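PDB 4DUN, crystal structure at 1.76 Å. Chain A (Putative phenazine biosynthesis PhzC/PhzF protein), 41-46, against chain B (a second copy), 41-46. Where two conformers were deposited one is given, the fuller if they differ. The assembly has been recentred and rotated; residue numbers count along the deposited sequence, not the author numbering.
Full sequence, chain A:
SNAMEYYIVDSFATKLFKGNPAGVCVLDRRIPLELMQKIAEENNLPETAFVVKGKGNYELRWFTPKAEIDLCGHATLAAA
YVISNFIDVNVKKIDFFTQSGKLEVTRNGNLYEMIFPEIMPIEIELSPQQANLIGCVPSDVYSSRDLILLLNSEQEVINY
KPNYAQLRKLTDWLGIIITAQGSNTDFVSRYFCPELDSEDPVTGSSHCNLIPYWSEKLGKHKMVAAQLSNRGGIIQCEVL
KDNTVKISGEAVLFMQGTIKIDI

Chain A, residues 41-46: EENNLP
Chain B, residues 41-46: EENNLP

Residues 41-46 of the two copies meet across an exact two-fold axis, so each contact recurs with the chains exchanged. In each stretch residues 41-43 are the end of a helix, with phi/psi near -67/-39, -67/-44 and -64/-38. Asn A44 and Asn B44 are the first residues to leave helical geometry, turning to positive phi (59/23), after which Leu A45 and Leu B45 are extended (-86/156), and Pro A46 and Pro B46 return to -47/-40 with a C-gamma exo ring. The end-to-end directions from CA 42 to CA 45 lie 151° apart, so the segments run roughly antiparallel. They are in register at the turn, where CA of Asn A44 lies 6.4 Å from CA of Asn B44, and together they bury 258 Å².

The direct polar contact is a reciprocal pair of hydrogen bonds at this turn. The CA-to-CB bonds of Asn A44 and Asn B44 point toward the opposing stretch, and each side chain adopts chi1 -157° (t) and chi2 38°. ND2 of Asn B44 donates to O of Asn A44 at 2.9 Å, and ND2 of Asn A44 donates to O of Asn B44 at 2.9 Å, both with an N-H...O angle of 164°. The symmetry also brings ND2 of Asn A44 within 3.3 Å of ND2 of Asn B44, but these are two donors and do not bond to each other.

A single water joins the helix ends. The carbonyl O of Asn A43 and that of Asn B43 approach to 3.7 Å; as two acceptors they cannot bond directly, and the water donates to each, 2.6 Å from O of Asn A43 and 2.6 Å from O of Asn B43. The CA-to-CB bonds of Asn A43 and Asn B43 point away from the other stretch, with chi1 -73° (m) and chi2 -30°.

The leucines supply the van der Waals packing, each setting a methyl against the partner's backbone carbonyls. Leu A45 and Leu B45 set out sideways, but chi1 -70° (m) and chi2 172° (t) bring their ends nearer the partner. CD2 of Leu A45 lies 3.4 Å from O of Glu B42 and 3.8 Å from O of Asn B43; CD2 of Leu B45 reaches O of Glu A42 at 3.4 Å.

The glutamate side chains make no close cross-stretch contact. Glu A42 and Glu B42 (chi1 -177°, t; chi2 75°, p; chi3 5°) start away from the partner, while Glu A41 and Glu B41 (chi1 -169°, t; chi2 -175°, t; chi3 -18°) remain out of reach.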

# COMPACT_ATOMS: atom_id res chain seq x y z
N GLU A 41 -0.59 6.95 -5.83
CA GLU A 41 -1.69 6.02 -5.62
C GLU A 41 -1.31 4.61 -6.12
O GLU A 41 -1.65 3.61 -5.47
CB GLU A 41 -2.95 6.54 -6.32
CG GLU A 41 -4.22 5.80 -5.94
CD GLU A 41 -5.47 6.22 -6.69
OE1 GLU A 41 -5.48 7.31 -7.30
OE2 GLU A 41 -6.45 5.43 -6.67
N GLU A 42 -0.61 4.54 -7.27
CA GLU A 42 -0.15 3.29 -7.89
C GLU A 42 0.91 2.61 -7.01
O GLU A 42 0.84 1.40 -6.78
CB GLU A 42 0.38 3.57 -9.32
CG GLU A 42 0.81 2.30 -10.07
CD GLU A 42 -0.27 1.40 -10.62
OE1 GLU A 42 -1.47 1.75 -10.53
OE2 GLU A 42 0.10 0.34 -11.18
N ASN A 43 1.87 3.39 -6.49
CA ASN A 43 2.89 2.86 -5.59
C ASN A 43 2.28 2.32 -4.28
O ASN A 43 2.74 1.30 -3.76
CB ASN A 43 3.91 3.94 -5.27
CG ASN A 43 4.82 4.22 -6.44
OD1 ASN A 43 5.11 3.34 -7.24
ND2 ASN A 43 5.34 5.44 -6.51
N ASN A 44 1.25 3.02 -3.77
CA ASN A 44 0.56 2.70 -2.51
C ASN A 44 1.52 2.70 -1.30
O ASN A 44 1.24 2.08 -0.27
CB ASN A 44 -0.20 1.36 -2.59
CG ASN A 44 -1.31 1.31 -1.58
OD1 ASN A 44 -1.99 2.33 -1.33
ND2 ASN A 44 -1.46 0.17 -0.90
N LEU A 45 2.65 3.41 -1.42
CA LEU A 45 3.56 3.57 -0.30
C LEU A 45 3.08 4.77 0.55
O LEU A 45 2.36 5.62 0.03
CB LEU A 45 5.02 3.72 -0.79
CG LEU A 45 5.63 2.45 -1.40
CD1 LEU A 45 6.99 2.75 -2.04
CD2 LEU A 45 5.74 1.33 -0.36
N PRO A 46 3.42 4.84 1.86
CA PRO A 46 2.92 5.94 2.72
C PRO A 46 3.07 7.32 2.07
O PRO A 46 2.15 8.15 2.12
CB PRO A 46 3.77 5.81 3.98
CG PRO A 46 4.03 4.32 4.07
CD PRO A 46 4.25 3.88 2.64
N GLU B 41 5.19 -7.22 1.90
CA GLU B 41 4.87 -6.20 2.90
C GLU B 41 5.52 -4.86 2.52
O GLU B 41 4.90 -3.80 2.69
CB GLU B 41 5.34 -6.68 4.28
CG GLU B 41 4.82 -5.83 5.43
CD GLU B 41 5.34 -6.21 6.80
OE1 GLU B 41 5.87 -7.34 6.97
OE2 GLU B 41 5.22 -5.36 7.72
N GLU B 42 6.77 -4.90 2.01
CA GLU B 42 7.54 -3.72 1.58
C GLU B 42 6.88 -3.06 0.35
O GLU B 42 6.72 -1.84 0.32
CB GLU B 42 9.01 -4.11 1.29
CG GLU B 42 9.89 -2.93 0.92
CD GLU B 42 10.33 -1.99 2.02
OE1 GLU B 42 10.03 -2.25 3.21
OE2 GLU B 42 11.01 -0.99 1.68
N ASN B 43 6.45 -3.88 -0.62
CA ASN B 43 5.76 -3.37 -1.80
C ASN B 43 4.42 -2.71 -1.44
O ASN B 43 4.04 -1.69 -2.03
CB ASN B 43 5.53 -4.50 -2.80
CG ASN B 43 6.80 -4.90 -3.49
OD1 ASN B 43 7.70 -4.09 -3.71
ND2 ASN B 43 6.87 -6.15 -3.93
N ASN B 44 3.70 -3.31 -0.46
CA ASN B 44 2.38 -2.87 -0.00
C ASN B 44 1.33 -2.86 -1.14
O ASN B 44 0.31 -2.17 -1.06
CB ASN B 44 2.43 -1.49 0.68
CG ASN B 44 1.27 -1.31 1.62
OD1 ASN B 44 0.85 -2.26 2.31
ND2 ASN B 44 0.66 -0.12 1.59
N LEU B 45 1.58 -3.66 -2.19
CA LEU B 45 0.60 -3.81 -3.26
C LEU B 45 -0.39 -4.93 -2.85
O LEU B 45 -0.04 -5.75 -2.00
CB LEU B 45 1.30 -4.09 -4.61
CG LEU B 45 2.08 -2.90 -5.19
CD1 LEU B 45 2.89 -3.33 -6.41
CD2 LEU B 45 1.14 -1.73 -5.53
N PRO B 46 -1.63 -4.94 -3.39
CA PRO B 46 -2.63 -5.95 -2.96
C PRO B 46 -2.07 -7.38 -2.93
O PRO B 46 -2.30 -8.14 -1.98
CB PRO B 46 -3.74 -5.81 -4.00
CG PRO B 46 -3.69 -4.34 -4.37
CD PRO B 46 -2.21 -4.00 -4.38
O HOH W 1 4.80 -0.28 -4.10